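Local coordinates for putative calcium binding protein (Streptomyces coelicolor, PDB 3AKB) that binds calcium ions through EF-hand helix-loop-helix motifs and probably takes part in calcium-mediated regulation in this bacterium, at residues A[14-19]-A[23-28]; A[27-32]-A[125-130]. The protein carries 2 engineered substitutions. One frame throughout, in Å; residues are numbered along the deposited sequence.

Contact 1: residues A[14-19]-A[23-28]. With CA (calcium ion), chain E.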
ATOM      1  N   ASP A  14      -6.663   6.889  -0.855  1.00  9.24           N
ATOM      2  CA  ASP A  14      -7.386   7.715  -1.836  1.00  9.28           C
ATOM      3  C   ASP A  14      -6.405   8.256  -2.860  1.00 10.22           C
ATOM      4  O   ASP A  14      -6.152   9.465  -2.949  1.00 10.35           O
ATOM      5  CB  ASP A  14      -8.150   8.837  -1.128  1.00  9.00           C
ATOM      6  CG  ASP A  14      -8.977   9.663  -2.085  1.00  9.92           C
ATOM      7  OD1 ASP A  14      -9.331   9.137  -3.174  1.00  9.79           O
ATOM      8  OD2 ASP A  14      -9.276  10.852  -1.757  1.00 11.08           O
ATOM      9  N   GLN A  15      -5.903   7.333  -3.685  1.00  9.50           N
ATOM     10  CA  GLN A  15      -4.847   7.616  -4.640  1.00 11.53           C
ATOM     11  C   GLN A  15      -5.187   8.711  -5.640  1.00 11.81           C
ATOM     12  O   GLN A  15      -4.298   9.485  -6.013  1.00 14.33           O
ATOM     13  CB  GLN A  15      -4.424   6.320  -5.335  1.00 11.20           C
ATOM     14  CG  GLN A  15      -3.595   5.406  -4.424  1.00 12.39           C
ATOM     15  CD  GLN A  15      -2.142   5.853  -4.323  1.00 12.24           C
ATOM     16  OE1 GLN A  15      -1.501   6.094  -5.347  1.00 15.92           O
ATOM     17  NE2 GLN A  15      -1.611   5.938  -3.117  1.00 10.74           N
ATOM     18  N   ASP A  16      -6.460   8.804  -6.061  1.00 11.83           N
ATOM     19  CA  ASP A  16      -6.855   9.842  -7.018  1.00 11.39           C
ATOM     20  C   ASP A  16      -7.343  11.148  -6.362  1.00 12.37           C
ATOM     21  O   ASP A  16      -7.672  12.132  -7.050  1.00 12.78           O
ATOM     22  CB  ASP A  16      -7.832   9.281  -8.067  1.00 12.13           C
ATOM     23  CG  ASP A  16      -9.201   8.972  -7.501  1.00 11.32           C
ATOM     24  OD1 ASP A  16      -9.544   9.391  -6.372  1.00 10.59           O
ATOM     25  OD2 ASP A  16      -9.958   8.314  -8.250  1.00 13.67           O
ATOM     26  N   GLY A  17      -7.351  11.163  -5.038  1.00 12.25           N
ATOM     27  CA  GLY A  17      -7.604  12.377  -4.262  1.00 12.29           C
ATOM     28  C   GLY A  17      -9.026  12.885  -4.222  1.00 13.20           C
ATOM     29  O   GLY A  17      -9.266  14.021  -3.785  1.00 13.56           O
ATOM     30  N   ASN A  18      -9.983  12.071  -4.669  1.00 12.48           N
ATOM     31  CA  ASN A  18     -11.342  12.582  -4.856  1.00 12.67           C
ATOM     32  C   ASN A  18     -12.271  12.430  -3.629  1.00 12.82           C
ATOM     33  O   ASN A  18     -13.486  12.673  -3.706  1.00 12.87           O
ATOM     34  CB  ASN A  18     -11.934  11.963  -6.115  1.00 11.88           C
ATOM     35  CG  ASN A  18     -12.325  10.520  -5.917  1.00 12.09           C
ATOM     36  OD1 ASN A  18     -12.042   9.897  -4.886  1.00 10.50           O
ATOM     37  ND2 ASN A  18     -13.039   9.986  -6.888  1.00 13.50           N
ATOM     38  N   GLY A  19     -11.693  12.046  -2.495  1.00 11.85           N
ATOM     39  CA  GLY A  19     -12.415  12.048  -1.215  1.00 11.21           C
ATOM     40  C   GLY A  19     -13.126  10.779  -0.814  1.00 10.80           C
ATOM     41  O   GLY A  19     -13.727  10.690   0.264  1.00 13.07           O
ATOM     42  N   ARG A  23     -12.381   0.832  -5.752  1.00  9.03           N
ATOM     43  CA  ARG A  23     -11.494  -0.179  -6.316  1.00  9.86           C
ATOM     44  C   ARG A  23     -10.528   0.494  -7.288  1.00  9.33           C
ATOM     45  O   ARG A  23      -9.383   0.099  -7.374  1.00  8.99           O
ATOM     46  CB  ARG A  23     -12.263  -1.296  -7.014  1.00 10.93           C
ATOM     47  CG  ARG A  23     -11.372  -2.471  -7.388  1.00 13.34           C
ATOM     48  CD  ARG A  23     -12.142  -3.502  -8.160  1.00 16.08           C
ATOM     49  NE  ARG A  23     -12.319  -3.077  -9.539  1.00 14.80           N
ATOM     50  CZ  ARG A  23     -12.719  -3.879 -10.515  1.00 13.29           C
ATOM     51  NH1 ARG A  23     -13.019  -5.157 -10.257  1.00 14.15           N
ATOM     52  NH2 ARG A  23     -12.842  -3.378 -11.732  1.00 11.83           N
ATOM     53  N   SER A  24     -10.996   1.514  -8.001  1.00  9.01           N
ATOM     54  CA  SER A  24     -10.174   2.177  -9.022  1.00  9.22           C
ATOM     55  C   SER A  24      -8.962   2.895  -8.423  1.00  8.36           C
ATOM     56  O   SER A  24      -7.938   3.065  -9.094  1.00  8.75           O
ATOM     57  CB  SER A  24     -10.976   3.130  -9.887  1.00 10.11           C
ATOM     58  OG  SER A  24     -11.542   4.139  -9.098  1.00 11.52           O
ATOM     59  N   ASP A  25      -9.035   3.300  -7.160  1.00  7.91           N
ATOM     60  CA  ASP A  25      -7.849   3.892  -6.516  1.00  8.67           C
ATOM     61  C   ASP A  25      -6.731   2.867  -6.469  1.00  9.29           C
ATOM     62  O   ASP A  25      -5.553   3.186  -6.730  1.00 10.36           O
ATOM     63  CB  ASP A  25      -8.176   4.327  -5.083  1.00  7.64           C
ATOM     64  CG  ASP A  25      -8.929   5.663  -4.992  1.00  8.13           C
ATOM     65  OD1 ASP A  25      -8.459   6.700  -5.535  1.00  9.43           O
ATOM     66  OD2 ASP A  25     -10.012   5.672  -4.345  1.00  9.17           O
ATOM     67  N   PHE A  26      -7.110   1.632  -6.135  1.00  9.80           N
ATOM     68  CA  PHE A  26      -6.163   0.504  -6.011  1.00 10.63           C
ATOM     69  C   PHE A  26      -5.652   0.028  -7.368  1.00 11.25           C
ATOM     70  O   PHE A  26      -4.449  -0.194  -7.525  1.00 11.47           O
ATOM     71  CB  PHE A  26      -6.821  -0.639  -5.240  1.00 11.15           C
ATOM     72  CG  PHE A  26      -6.935  -0.383  -3.763  1.00 10.63           C
ATOM     73  CD1 PHE A  26      -5.958  -0.873  -2.888  1.00 13.66           C
ATOM     74  CD2 PHE A  26      -8.028   0.319  -3.235  1.00 12.03           C
ATOM     75  CE1 PHE A  26      -6.048  -0.649  -1.523  1.00 13.56           C
ATOM     76  CE2 PHE A  26      -8.102   0.544  -1.865  1.00 14.83           C
ATOM     77  CZ  PHE A  26      -7.105   0.063  -1.019  1.00 12.50           C
ATOM     78  N   SER A  27      -6.547  -0.131  -8.345  1.00 11.04           N
ATOM     79  CA  SER A  27      -6.097  -0.524  -9.671  0.50 10.81           C
ATOM     80  C   SER A  27      -5.231   0.565 -10.295  1.00 10.38           C
ATOM     81  O   SER A  27      -4.301   0.244 -11.005  1.00  9.74           O
ATOM     82  CB  SER A  27      -7.254  -0.916 -10.585  0.50 11.39           C
ATOM     83  OG  SER A  27      -8.134   0.166 -10.800  0.50 11.50           O
ATOM     84  N   GLY A  28      -5.527   1.834 -10.005  1.00  9.84           N
ATOM     85  CA  GLY A  28      -4.727   2.942 -10.530  1.00 10.92           C
ATOM     86  C   GLY A  28      -3.311   2.927  -9.948  1.00 10.54           C
ATOM     87  O   GLY A  28      -2.330   3.253 -10.655  1.00 12.17           O
TER
HETATM   88 CA    CA E 171     -10.557   8.013  -4.725  1.00  9.00          CA
HETATM   89  O   HOH W   1      -9.767   6.113  -9.657  1.00 16.56           O
HETATM   90  O   HOH W   2     -11.756   7.221  -6.596  1.00  9.91           O
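Asp-25 reaches from helix 23-37 into the 14-19 loop, where it and three loop side chains hold one calcium ion. Both its carboxylate oxygens bind the metal, OD2 at 2.4 Å and OD1 more loosely at 2.6 Å. The same OD1 of Asp-25 accepts the backbone N-H of Asp-16 at 2.9 Å, nearly straight and close to the line of its C-O bond, while OD2 takes the backbone N-H of Asp-22. Ion and amides thus fix the rotation of the carboxylate.

Asp-14 binds through OD1 alone. Its CG lies anti to the backbone N (chi1 -177°), which turns the carboxylate back to the metal although CB points away from the helix; OD2 is left to accept Gly-19 N at 2.8 Å, from the syn side but tilted out of the carboxylate plane. Asp-16 and Asn-18 both place CG between backbone N and carbonyl carbon, swinging each OD1 inward. Asp-16 OD1 also closes an Asx turn with Asn-18 N, and its OD2 accepts a hydrogen bond from the metal-bound water at 2.7 Å. A second water joins that OD2 to Ser-24 OG.

The carboxylates of Asp-16 and Asp-25 stand 71° apart, their OD1 atoms 3.0 Å from each other; the calcium charge probably offsets their repulsion. Short oxygen-bearing side chains suit such a tight bend, and Gly-17 and Gly-19 supply its positive-phi corners. With the carbonyl O of His-20 completing a seven-oxygen shell, this is a canonical EF-hand calcium site, with aspartate as the bidentate closing ligand.

Contact 2: residues A[27-32]-A[125-130]; sequences SGAAKA and TAFGVP. With CA (calcium ion), chain J.
Ala-29 and Phe-127 meet where helix 23-37 passes the end of helix 117-126. The ring turns an edge to the helix: CD1 lies 4.0 Å from the methyl CB of Ala-29, and CE1 comes 3.7 Å from the carbonyl O of Ala-29. That oxygen sits in the ring plane, facing the weakly positive C-H rim rather than the pi cloud. Phe-127 has CG anti to its carbonyl carbon (chi1 -57°), which swings the ring toward the helix although its CB sets off alongside it. One turn on, Ala-32 directs its methyl at the other segment, CB resting 3.7 Å from the carbonyl O of Ala-126. The small residue lets the backbones approach closely, with the CA atoms of Ala-32 and Ala-126 only 5.5 Å apart; the two methyls themselves meet more loosely, CB to CB at 4.5 Å.

Phe-127 sits where a Schellman motif ends helix 117-126. Gly-128 is its C-prime residue, with Gly-128 N bonded to Thr-125 O at 2.9 Å and Val-129 N to Leu-124 O; at the positive phi of Gly-128 a CB would be jammed against the preceding carbonyl, hence the glycine. Were Phe-127 replaced by an alanine, the methyl of Ala-29 would probably face a gap and the carbonyl O of Ala-29 lose its aromatic edge.

Beyond these close approaches the two segments separate. Exposed Lys-31 extends from the other flank of its helix, and Gly-128 and Pro-130, also exposed, touch nothing across the contact, while Val-129 and Thr-125 pack on Ala-134 of helix 131-141. Thr-125 OG1, which also bonds to Arg-122 O, binds a peripheral calcium ion at 2.6 Å, joined there by a water.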
ATOM      1  N   SER A  27      -6.547  -0.131  -8.345  1.00 11.04           N
ATOM      2  CA  SER A  27      -6.097  -0.524  -9.671  0.50 10.81           C
ATOM      3  C   SER A  27      -5.231   0.565 -10.295  1.00 10.38           C
ATOM      4  O   SER A  27      -4.301   0.244 -11.005  1.00  9.74           O
ATOM      5  CB  SER A  27      -7.254  -0.916 -10.585  0.50 11.39           C
ATOM      6  OG  SER A  27      -8.134   0.166 -10.800  0.50 11.50           O
ATOM      7  N   GLY A  28      -5.527   1.834 -10.005  1.00  9.84           N
ATOM      8  CA  GLY A  28      -4.727   2.942 -10.530  1.00 10.92           C
ATOM      9  C   GLY A  28      -3.311   2.927  -9.948  1.00 10.54           C
ATOM     10  O   GLY A  28      -2.330   3.253 -10.655  1.00 12.17           O
ATOM     11  N   ALA A  29      -3.210   2.547  -8.669  1.00 11.01           N
ATOM     12  CA  ALA A  29      -1.934   2.390  -7.978  1.00 10.67           C
ATOM     13  C   ALA A  29      -1.135   1.263  -8.634  1.00 10.25           C
ATOM     14  O   ALA A  29       0.062   1.411  -8.892  1.00 10.03           O
ATOM     15  CB  ALA A  29      -2.141   2.136  -6.463  1.00 11.35           C
ATOM     16  N   ALA A  30      -1.783   0.130  -8.889  1.00  9.75           N
ATOM     17  CA  ALA A  30      -1.128  -0.968  -9.553  1.00  9.47           C
ATOM     18  C   ALA A  30      -0.654  -0.534 -10.939  1.00  9.07           C
ATOM     19  O   ALA A  30       0.489  -0.817 -11.324  1.00  8.00           O
ATOM     20  CB  ALA A  30      -2.085  -2.157  -9.640  1.00  9.28           C
ATOM     21  N   LYS A  31      -1.502   0.188 -11.680  1.00  8.88           N
ATOM     22  CA  LYS A  31      -1.137   0.648 -13.027  1.00 10.22           C
ATOM     23  C   LYS A  31       0.129   1.525 -12.953  1.00  9.63           C
ATOM     24  O   LYS A  31       1.067   1.374 -13.741  1.00 10.55           O
ATOM     25  CB  LYS A  31      -2.295   1.446 -13.648  1.00 10.70           C
ATOM     26  CG  LYS A  31      -1.990   1.935 -15.036  1.00 13.42           C
ATOM     27  CD  LYS A  31      -3.155   2.693 -15.644  1.00 17.58           C
ATOM     28  CE  LYS A  31      -4.010   1.790 -16.490  1.00 21.60           C
ATOM     29  NZ  LYS A  31      -4.680   2.550 -17.604  1.00 25.30           N
ATOM     30  N   ALA A  32       0.167   2.425 -11.978  1.00 10.00           N
ATOM     31  CA  ALA A  32       1.266   3.392 -11.904  1.00  9.38           C
ATOM     32  C   ALA A  32       2.563   2.685 -11.523  1.00  9.04           C
ATOM     33  O   ALA A  32       3.638   3.024 -12.034  1.00 10.98           O
ATOM     34  CB  ALA A  32       0.931   4.527 -10.920  1.00 10.28           C
ATOM     35  N   THR A 125       7.012   6.386  -4.709  1.00  9.38           N
ATOM     36  CA  THR A 125       6.610   7.532  -5.538  1.00 10.00           C
ATOM     37  C   THR A 125       5.469   7.161  -6.485  1.00  9.71           C
ATOM     38  O   THR A 125       4.573   7.972  -6.745  1.00 10.73           O
ATOM     39  CB  THR A 125       7.752   8.197  -6.305  1.00 11.19           C
ATOM     40  OG1 THR A 125       8.279   7.299  -7.292  1.00 14.76           O
ATOM     41  CG2 THR A 125       8.829   8.655  -5.348  1.00 10.19           C
ATOM     42  N   ALA A 126       5.487   5.931  -6.991  1.00  9.89           N
ATOM     43  CA  ALA A 126       4.361   5.478  -7.825  1.00  9.83           C
ATOM     44  C   ALA A 126       3.051   5.524  -7.041  1.00 10.54           C
ATOM     45  O   ALA A 126       1.988   5.780  -7.621  1.00 11.72           O
ATOM     46  CB  ALA A 126       4.597   4.098  -8.396  1.00  9.70           C
ATOM     47  N   PHE A 127       3.142   5.338  -5.728  1.00 10.42           N
ATOM     48  CA  PHE A 127       1.976   5.387  -4.818  1.00 11.35           C
ATOM     49  C   PHE A 127       1.740   6.784  -4.252  1.00 11.31           C
ATOM     50  O   PHE A 127       1.022   6.938  -3.240  1.00 12.66           O
ATOM     51  CB  PHE A 127       2.110   4.378  -3.651  1.00 11.02           C
ATOM     52  CG  PHE A 127       2.288   2.955  -4.097  1.00 11.61           C
ATOM     53  CD1 PHE A 127       1.652   2.499  -5.253  1.00 11.42           C
ATOM     54  CD2 PHE A 127       3.090   2.079  -3.382  1.00 13.91           C
ATOM     55  CE1 PHE A 127       1.826   1.169  -5.686  1.00 13.70           C
ATOM     56  CE2 PHE A 127       3.273   0.769  -3.806  1.00 13.82           C
ATOM     57  CZ  PHE A 127       2.634   0.319  -4.961  1.00 14.02           C
ATOM     58  N   GLY A 128       2.347   7.797  -4.866  1.00 11.24           N
ATOM     59  CA  GLY A 128       2.016   9.174  -4.510  1.00 11.75           C
ATOM     60  C   GLY A 128       2.892   9.858  -3.475  1.00 11.59           C
ATOM     61  O   GLY A 128       2.649  11.011  -3.125  1.00 13.51           O
ATOM     62  N   VAL A 129       3.936   9.185  -3.014  1.00 11.68           N
ATOM     63  CA  VAL A 129       4.821   9.771  -2.011  1.00 10.96           C
ATOM     64  C   VAL A 129       5.860  10.658  -2.712  1.00 11.42           C
ATOM     65  O   VAL A 129       6.517  10.216  -3.656  1.00 10.83           O
ATOM     66  CB  VAL A 129       5.504   8.689  -1.139  1.00 11.66           C
ATOM     67  CG1 VAL A 129       6.389   9.328  -0.042  1.00 11.29           C
ATOM     68  CG2 VAL A 129       4.469   7.805  -0.478  1.00 11.01           C
ATOM     69  N   PRO A 130       5.968  11.942  -2.306  1.00 10.75           N
ATOM     70  CA  PRO A 130       6.974  12.829  -2.916  1.00 11.54           C
ATOM     71  C   PRO A 130       8.385  12.233  -2.837  1.00 11.10           C
ATOM     72  O   PRO A 130       8.717  11.538  -1.880  1.00  9.84           O
ATOM     73  CB  PRO A 130       6.895  14.083  -2.047  1.00 12.01           C
ATOM     74  CG  PRO A 130       5.511  14.067  -1.475  1.00 13.56           C
ATOM     75  CD  PRO A 130       5.170  12.638  -1.271  1.00 12.19           C
TER
HETATM   76 CA    CA J 176      10.609   8.003  -8.352  1.00 38.07          CA
HETATM   77  O   HOH W   3      10.053   7.894 -11.097  1.00 18.40           O

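In the fold
From the N terminus, helix 2-13 runs into the calcium loop, and contact 1 closes a short local loop, returning after strand 20-21 to the start of helix 23-37. Contact 2 begins on that same helix, sharing Ser-27 and Gly-28 with contact 1, and closes a far longer loop, with 92 residues between its segments. The two therefore follow one another along the chain rather than nest or cross. Contact 1 is internal to the first EF-hand; contact 2 ties that hand to the end of helix 117-126. Gln-15 bridges them: its NE2 donates to Thr-12 O and probably to Phe-127 O, while its CG packs against the Ala-29 methyl.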